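Local coordinates for phytochrome Response Regulator RcpA (PDB 1K68), which probably relays signals from a cyanobacterial phytochrome by accepting a phosphoryl group on an aspartate of its CheY-like, magnesium-binding receiver domain, at residues 85-90 with 107-112; 6-11 with 32-37; 36-41 with 65-70. All blocks are in the same frame, centred on the assembly; numbering follows the deposited sequence.

Interaction 1: residues 85-90 with 107-112; sequences RIPVVV and HVNCYI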
# COMPACT_ATOMS: atom_id res chain seq x y z
N ARG A 85 5.52 9.35 -29.05
CA ARG A 85 4.08 9.59 -28.95
C ARG A 85 3.48 9.01 -27.68
O ARG A 85 2.36 9.35 -27.31
CB ARG A 85 3.34 9.05 -30.18
CG ARG A 85 3.50 9.90 -31.44
CD ARG A 85 2.73 9.30 -32.61
NE ARG A 85 3.16 7.93 -32.86
CZ ARG A 85 4.37 7.59 -33.32
NH1 ARG A 85 5.27 8.53 -33.59
NH2 ARG A 85 4.68 6.31 -33.50
N ILE A 86 4.22 8.13 -27.01
CA ILE A 86 3.72 7.54 -25.78
C ILE A 86 3.71 8.61 -24.69
O ILE A 86 4.72 9.24 -24.42
CB ILE A 86 4.60 6.38 -25.28
CG1 ILE A 86 4.75 5.32 -26.38
CG2 ILE A 86 3.98 5.77 -24.05
CD1 ILE A 86 5.72 4.21 -26.02
N PRO A 87 2.55 8.84 -24.07
CA PRO A 87 2.50 9.86 -23.02
C PRO A 87 3.36 9.48 -21.81
O PRO A 87 3.26 8.37 -21.28
CB PRO A 87 1.02 9.92 -22.67
CG PRO A 87 0.36 9.59 -23.97
CD PRO A 87 1.19 8.44 -24.48
N VAL A 88 4.22 10.40 -21.41
CA VAL A 88 5.07 10.18 -20.25
C VAL A 88 4.69 11.16 -19.16
O VAL A 88 4.64 12.37 -19.40
CB VAL A 88 6.58 10.39 -20.58
CG1 VAL A 88 7.43 10.28 -19.29
CG2 VAL A 88 7.04 9.36 -21.59
N VAL A 89 4.41 10.64 -17.98
CA VAL A 89 4.08 11.48 -16.84
C VAL A 89 5.19 11.28 -15.81
O VAL A 89 5.32 10.20 -15.22
CB VAL A 89 2.75 11.09 -16.16
CG1 VAL A 89 2.59 11.87 -14.85
CG2 VAL A 89 1.59 11.40 -17.08
N VAL A 90 6.00 12.30 -15.61
CA VAL A 90 7.05 12.19 -14.62
C VAL A 90 6.38 12.36 -13.26
O VAL A 90 5.64 13.31 -13.04
CB VAL A 90 8.16 13.25 -14.84
CG1 VAL A 90 8.98 13.47 -13.56
CG2 VAL A 90 9.08 12.77 -15.97
N HIS A 107 10.02 17.69 -23.62
CA HIS A 107 8.69 17.29 -24.06
C HIS A 107 7.94 16.29 -23.20
O HIS A 107 7.11 15.54 -23.71
CB HIS A 107 8.71 16.78 -25.51
CG HIS A 107 8.89 17.86 -26.53
ND1 HIS A 107 7.97 18.87 -26.70
CD2 HIS A 107 9.90 18.12 -27.39
CE1 HIS A 107 8.40 19.70 -27.63
NE2 HIS A 107 9.58 19.27 -28.06
N VAL A 108 8.22 16.27 -21.90
CA VAL A 108 7.48 15.37 -21.02
C VAL A 108 6.03 15.87 -21.16
O VAL A 108 5.81 17.07 -21.38
CB VAL A 108 7.95 15.48 -19.54
CG1 VAL A 108 7.36 16.75 -18.87
CG2 VAL A 108 7.55 14.23 -18.77
N ASN A 109 5.06 14.98 -21.06
CA ASN A 109 3.67 15.41 -21.20
C ASN A 109 3.24 16.15 -19.94
O ASN A 109 2.52 17.14 -20.01
CB ASN A 109 2.73 14.22 -21.43
CG ASN A 109 3.04 13.47 -22.72
OD1 ASN A 109 4.10 12.86 -22.84
ND2 ASN A 109 2.13 13.52 -23.69
N CYS A 110 3.69 15.67 -18.79
CA CYS A 110 3.34 16.28 -17.52
C CYS A 110 4.32 15.93 -16.42
O CYS A 110 4.94 14.85 -16.43
CB CYS A 110 1.93 15.83 -17.09
SG CYS A 110 1.28 16.78 -15.70
N TYR A 111 4.47 16.85 -15.46
CA TYR A 111 5.38 16.64 -14.33
C TYR A 111 4.58 16.73 -13.03
O TYR A 111 3.85 17.70 -12.81
CB TYR A 111 6.48 17.71 -14.36
CG TYR A 111 7.63 17.50 -13.40
CD1 TYR A 111 8.91 17.20 -13.88
CD2 TYR A 111 7.47 17.69 -12.03
CE1 TYR A 111 10.01 17.10 -13.01
CE2 TYR A 111 8.55 17.58 -11.15
CZ TYR A 111 9.81 17.29 -11.65
OH TYR A 111 10.89 17.23 -10.80
N ILE A 112 4.72 15.73 -12.18
CA ILE A 112 4.01 15.72 -10.90
C ILE A 112 4.97 15.37 -9.77
O ILE A 112 5.76 14.43 -9.88
CB ILE A 112 2.85 14.71 -10.91
CG1 ILE A 112 1.84 15.07 -12.00
CG2 ILE A 112 2.17 14.70 -9.54
CD1 ILE A 112 0.75 14.06 -12.17
O HOH W 1 2.85 11.80 -25.99
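The carboxamide of N109 grips the backbone of V88: V88 N donates to N109 OD1 at 2.8 Å in a nearly straight bond (171°), although the donor stands above the carbonyl plane, 62° out of it. N109 N returns a bond to V88 O, which takes a second, weak one from C110 N. The regular parallel ladder follows, with V90 N to C110 O at 2.9 Å and I112 N to V90 O at 2.7 Å. V90 CG1, anti to its backbone N (chi1 160°), lies over one face of the Y111 ring, 4.1 Å from its centroid, a CH-pi contact, while V90 CG2 meets V108 CG2 at 3.5 Å. On the other face of the sheet V89 CG1 touches I112 CD1, and W132 of helix 118-135 packs against V89. K78 NZ also bonds N109 OD1, fixing the amide's rotation together with a water that N109 ND2 donates to. An alanine at N109 would probably leave V88 N without its acceptor and K78 without one partner. Where strands 88-92 and 110-113 of this beta-alpha-beta unit begin to pair, a side-chain oxygen thus stands in for a backbone acceptor, serving V88 N and K78 NZ at once.

Interaction 2: residues 6-11 with 32-37; sequences FLVEDN and VTVRDG. With MG (magnesium ion), chain C.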
# COMPACT_ATOMS: atom_id res chain seq x y z
N PHE A 6 3.17 1.56 -17.87
CA PHE A 6 4.56 1.20 -17.60
C PHE A 6 5.10 2.14 -16.52
O PHE A 6 5.24 3.35 -16.74
CB PHE A 6 5.37 1.34 -18.90
CG PHE A 6 6.74 0.73 -18.84
CD1 PHE A 6 6.91 -0.61 -18.48
CD2 PHE A 6 7.86 1.48 -19.19
CE1 PHE A 6 8.17 -1.18 -18.48
CE2 PHE A 6 9.13 0.91 -19.19
CZ PHE A 6 9.29 -0.43 -18.83
N LEU A 7 5.36 1.58 -15.35
CA LEU A 7 5.86 2.32 -14.21
C LEU A 7 7.35 2.06 -14.04
O LEU A 7 7.76 0.92 -13.80
CB LEU A 7 5.12 1.90 -12.94
CG LEU A 7 5.62 2.38 -11.57
CD1 LEU A 7 5.54 3.91 -11.46
CD2 LEU A 7 4.79 1.73 -10.48
N VAL A 8 8.15 3.12 -14.20
CA VAL A 8 9.59 3.05 -14.04
C VAL A 8 9.88 3.72 -12.70
O VAL A 8 9.90 4.95 -12.60
CB VAL A 8 10.32 3.80 -15.18
CG1 VAL A 8 11.82 3.59 -15.05
CG2 VAL A 8 9.82 3.31 -16.54
N GLU A 9 10.10 2.90 -11.67
CA GLU A 9 10.32 3.36 -10.30
C GLU A 9 11.06 2.30 -9.48
O GLU A 9 10.82 1.11 -9.64
CB GLU A 9 8.96 3.65 -9.67
CG GLU A 9 8.96 3.83 -8.17
CD GLU A 9 9.61 5.12 -7.75
OE1 GLU A 9 10.70 5.07 -7.14
OE2 GLU A 9 9.02 6.19 -8.04
N ASP A 10 11.94 2.72 -8.58
CA ASP A 10 12.68 1.75 -7.76
C ASP A 10 12.22 1.68 -6.29
O ASP A 10 12.42 0.67 -5.63
CB ASP A 10 14.18 2.04 -7.82
CG ASP A 10 14.53 3.41 -7.29
OD1 ASP A 10 13.79 4.36 -7.61
OD2 ASP A 10 15.55 3.55 -6.58
N ASN A 11 11.61 2.75 -5.80
CA ASN A 11 11.13 2.78 -4.41
C ASN A 11 9.98 1.78 -4.22
O ASN A 11 8.87 2.00 -4.70
CB ASN A 11 10.68 4.20 -4.07
CG ASN A 11 10.38 4.38 -2.60
OD1 ASN A 11 9.39 3.85 -2.08
ND2 ASN A 11 11.23 5.12 -1.90
N VAL A 32 2.89 -2.78 -15.57
CA VAL A 32 4.18 -3.44 -15.65
C VAL A 32 5.19 -2.50 -15.03
O VAL A 32 5.31 -1.34 -15.44
CB VAL A 32 4.55 -3.76 -17.09
CG1 VAL A 32 5.98 -4.27 -17.16
CG2 VAL A 32 3.60 -4.81 -17.64
N THR A 33 5.93 -3.00 -14.05
CA THR A 33 6.90 -2.21 -13.33
C THR A 33 8.34 -2.68 -13.51
O THR A 33 8.63 -3.85 -13.29
CB THR A 33 6.58 -2.23 -11.82
OG1 THR A 33 5.20 -1.87 -11.61
CG2 THR A 33 7.47 -1.26 -11.05
N VAL A 34 9.22 -1.77 -13.91
CA VAL A 34 10.65 -2.08 -14.03
C VAL A 34 11.31 -1.10 -13.07
O VAL A 34 10.80 0.01 -12.85
CB VAL A 34 11.21 -1.89 -15.46
CG1 VAL A 34 10.64 -2.95 -16.38
CG2 VAL A 34 10.91 -0.49 -15.97
N ARG A 35 12.45 -1.49 -12.51
CA ARG A 35 13.12 -0.67 -11.50
C ARG A 35 14.36 0.14 -11.82
O ARG A 35 14.98 0.68 -10.91
CB ARG A 35 13.38 -1.56 -10.28
CG ARG A 35 12.12 -2.32 -9.88
CD ARG A 35 12.39 -3.43 -8.89
NE ARG A 35 11.95 -3.09 -7.55
CZ ARG A 35 12.43 -2.06 -6.85
NH1 ARG A 35 13.36 -1.28 -7.37
NH2 ARG A 35 11.97 -1.82 -5.64
N ASP A 36 14.74 0.24 -13.08
CA ASP A 36 15.89 1.07 -13.44
C ASP A 36 15.76 1.58 -14.87
O ASP A 36 15.02 1.02 -15.66
CB ASP A 36 17.21 0.32 -13.25
CG ASP A 36 17.41 -0.79 -14.26
OD1 ASP A 36 17.28 -1.97 -13.87
OD2 ASP A 36 17.68 -0.48 -15.43
N GLY A 37 16.49 2.64 -15.18
CA GLY A 37 16.43 3.22 -16.51
C GLY A 37 16.81 2.25 -17.61
O GLY A 37 16.20 2.26 -18.68
MG MG C . 13.84 6.62 -7.44
O HOH W 2 14.62 5.63 -5.35
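V34 holds CG1 anti to its carbonyl carbon (chi1 -69°), which sets CG2 between backbone N and carbonyl carbon, and F6 turns CG anti to its own backbone N (chi1 -168°); together these bring F6 CZ to 3.3 Å from V34 CG2. The pair belongs to the first beta-alpha-beta unit of the CheY-like receiver fold, in which strand 4-8 runs parallel to edge strand 30-34 and helix 12-23 makes the crossover. The segment axes are 4.8 Å apart at an angle of 21°. Three backbone bonds set the register: L7 N to V32 O, V34 N to L7 O and E9 N to V34 O. The F6 and V34 side chains cross at about a right angle, and Y43 of helix 37-44 stacks with the F6 ring on this side of the sheet. On the other side L7 and T33 lie alongside one another, with L7 CD2 3.8 Å from T33 OG1. Beyond the strands, R35 bends at chi3 and places its guanidinium over E9 O by one face, while D10 O lies at the group's edge; the bond from R35 NH1 to D10 O is weak, and that from NH2 is doubtful. E9 OE1 accepts from N11 N at 2.8 Å, which ties down the acidic turn, and E9 OE2 pairs with K114. N64 and phosphorylated D62 share the magnesium ion with D10, whose OD1 binds it at 2.3 Å.

Interaction 3: residues 36-41 with 65-70; sequences DGMEAM and LPKKDG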
# COMPACT_ATOMS: atom_id res chain seq x y z
N ASP A 36 14.74 0.24 -13.08
CA ASP A 36 15.89 1.07 -13.44
C ASP A 36 15.76 1.58 -14.87
O ASP A 36 15.02 1.02 -15.66
CB ASP A 36 17.21 0.32 -13.25
CG ASP A 36 17.41 -0.79 -14.26
OD1 ASP A 36 17.28 -1.97 -13.87
OD2 ASP A 36 17.68 -0.48 -15.43
N GLY A 37 16.49 2.64 -15.18
CA GLY A 37 16.43 3.22 -16.51
C GLY A 37 16.81 2.25 -17.61
O GLY A 37 16.20 2.26 -18.68
N MET A 38 17.81 1.42 -17.35
CA MET A 38 18.27 0.45 -18.33
C MET A 38 17.14 -0.48 -18.75
O MET A 38 16.84 -0.59 -19.94
CB MET A 38 19.43 -0.37 -17.77
CG MET A 38 20.71 0.42 -17.52
SD MET A 38 21.36 1.19 -19.02
CE MET A 38 22.44 2.44 -18.33
N GLU A 39 16.52 -1.13 -17.77
CA GLU A 39 15.41 -2.04 -18.06
C GLU A 39 14.31 -1.28 -18.77
O GLU A 39 13.66 -1.79 -19.68
CB GLU A 39 14.83 -2.64 -16.78
CG GLU A 39 15.82 -3.42 -15.94
CD GLU A 39 16.69 -4.32 -16.77
OE1 GLU A 39 16.14 -5.14 -17.55
OE2 GLU A 39 17.93 -4.21 -16.64
N ALA A 40 14.11 -0.04 -18.34
CA ALA A 40 13.08 0.80 -18.93
C ALA A 40 13.25 0.89 -20.44
O ALA A 40 12.33 0.57 -21.20
CB ALA A 40 13.13 2.20 -18.32
N MET A 41 14.43 1.31 -20.89
CA MET A 41 14.68 1.44 -22.31
C MET A 41 14.65 0.10 -23.04
O MET A 41 14.10 0.00 -24.14
CB MET A 41 16.01 2.14 -22.54
CG MET A 41 16.03 3.58 -22.04
SD MET A 41 14.66 4.52 -22.74
CE MET A 41 15.25 4.73 -24.43
N LEU A 65 16.59 7.37 -10.82
CA LEU A 65 16.66 5.93 -11.04
C LEU A 65 18.08 5.39 -11.09
O LEU A 65 19.03 6.09 -11.46
CB LEU A 65 15.97 5.57 -12.36
CG LEU A 65 14.49 5.87 -12.53
CD1 LEU A 65 14.12 5.72 -13.99
CD2 LEU A 65 13.67 4.94 -11.67
N PRO A 66 18.24 4.12 -10.70
CA PRO A 66 19.52 3.42 -10.70
C PRO A 66 19.92 3.08 -12.13
O PRO A 66 19.04 2.90 -12.99
CB PRO A 66 19.23 2.16 -9.89
CG PRO A 66 18.16 2.61 -8.96
CD PRO A 66 17.26 3.41 -9.86
N LYS A 67 21.23 3.00 -12.37
CA LYS A 67 21.78 2.66 -13.67
C LYS A 67 21.67 3.80 -14.68
O LYS A 67 22.67 4.33 -15.16
CB LYS A 67 21.10 1.41 -14.21
CG LYS A 67 21.24 0.19 -13.32
CD LYS A 67 22.24 -0.80 -13.89
CE LYS A 67 21.57 -2.12 -14.22
NZ LYS A 67 22.53 -3.12 -14.76
N LYS A 68 20.44 4.16 -15.01
CA LYS A 68 20.18 5.23 -15.97
C LYS A 68 19.01 6.01 -15.38
O LYS A 68 17.95 5.43 -15.13
CB LYS A 68 19.80 4.60 -17.31
CG LYS A 68 19.64 5.57 -18.45
CD LYS A 68 19.72 4.82 -19.77
CE LYS A 68 20.22 5.74 -20.89
NZ LYS A 68 20.38 5.03 -22.19
N ASP A 69 19.19 7.31 -15.15
CA ASP A 69 18.10 8.08 -14.56
C ASP A 69 16.98 8.44 -15.51
O ASP A 69 17.10 8.32 -16.73
CB ASP A 69 18.63 9.36 -13.87
CG ASP A 69 19.23 10.37 -14.83
OD1 ASP A 69 18.81 10.42 -16.01
OD2 ASP A 69 20.11 11.14 -14.40
N GLY A 70 15.87 8.88 -14.92
CA GLY A 70 14.70 9.26 -15.67
C GLY A 70 14.93 10.38 -16.66
O GLY A 70 14.32 10.41 -17.72
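M38 and K67 meet through their aliphatic carbons: M38 CG sits 3.5 Å from K67 CB, tighter than usual van der Waals contact, with the two side chains crossing at about a right angle. M38 starts with CG anti to its carbonyl carbon and bends at chi2, which carries its sulfur and methyl over to K68. There the methyl, M38 CE, comes 3.6 Å from K68 CB, and the sulfur rests near K68 CD. K68 is built differently, with CG anti to the backbone N (chi1 -174°) and an extended chain beyond it, which lays its carbons across the end of M38 while its NZ reaches a salt bridge with E76 of helix 70-79. K67 CG, anti to its carbonyl carbon, lies 4.0 Å from D36 CB; bends at chi2 and chi3 then direct the rest of the chain, and its NZ makes no contact with the carboxylates of D36 and E39. The loop 65-70, which follows strand 58-60 of the receiver fold and leads into helix 70-79, thus packs on the first turn of helix 37-44. D36 is the N-cap of that helix: its CG lies between the backbone N and the carbonyl carbon (chi1 69°), which brings OD2 to E39 N at 2.7 Å, the donor lying 37° out of the carboxylate plane. D36 CB approaches P66 O at 3.2 Å, and G37 N gives P66 O a weak bond of 3.4 Å. G37 CA lies only 3.0 Å from K68 O in a CA-H...O contact, where a beta carbon on G37 would clash with that oxygen.

Interactions 1 and 2 join strands of the same five-stranded parallel sheet, each within a beta-alpha-beta unit that includes an outermost strand of the sheet, and their centres lie about 15 Å apart on opposite sides of the chain's centre. Interaction 1 is the more buried, while interaction 2 ends in polar, metal-binding residues. Interaction 3 lies further out, has exposed lysine and methionine side chains, and pairs a helix start with a loop; a weak backbone bond from G37 N to P66 O spans it, against the strand ladders of the other two. Interactions 2 and 3 share D36 and G37 and touch directly, V8 CG1 lying 3.3 Å from L65 CD1. Interaction 1 touches neither.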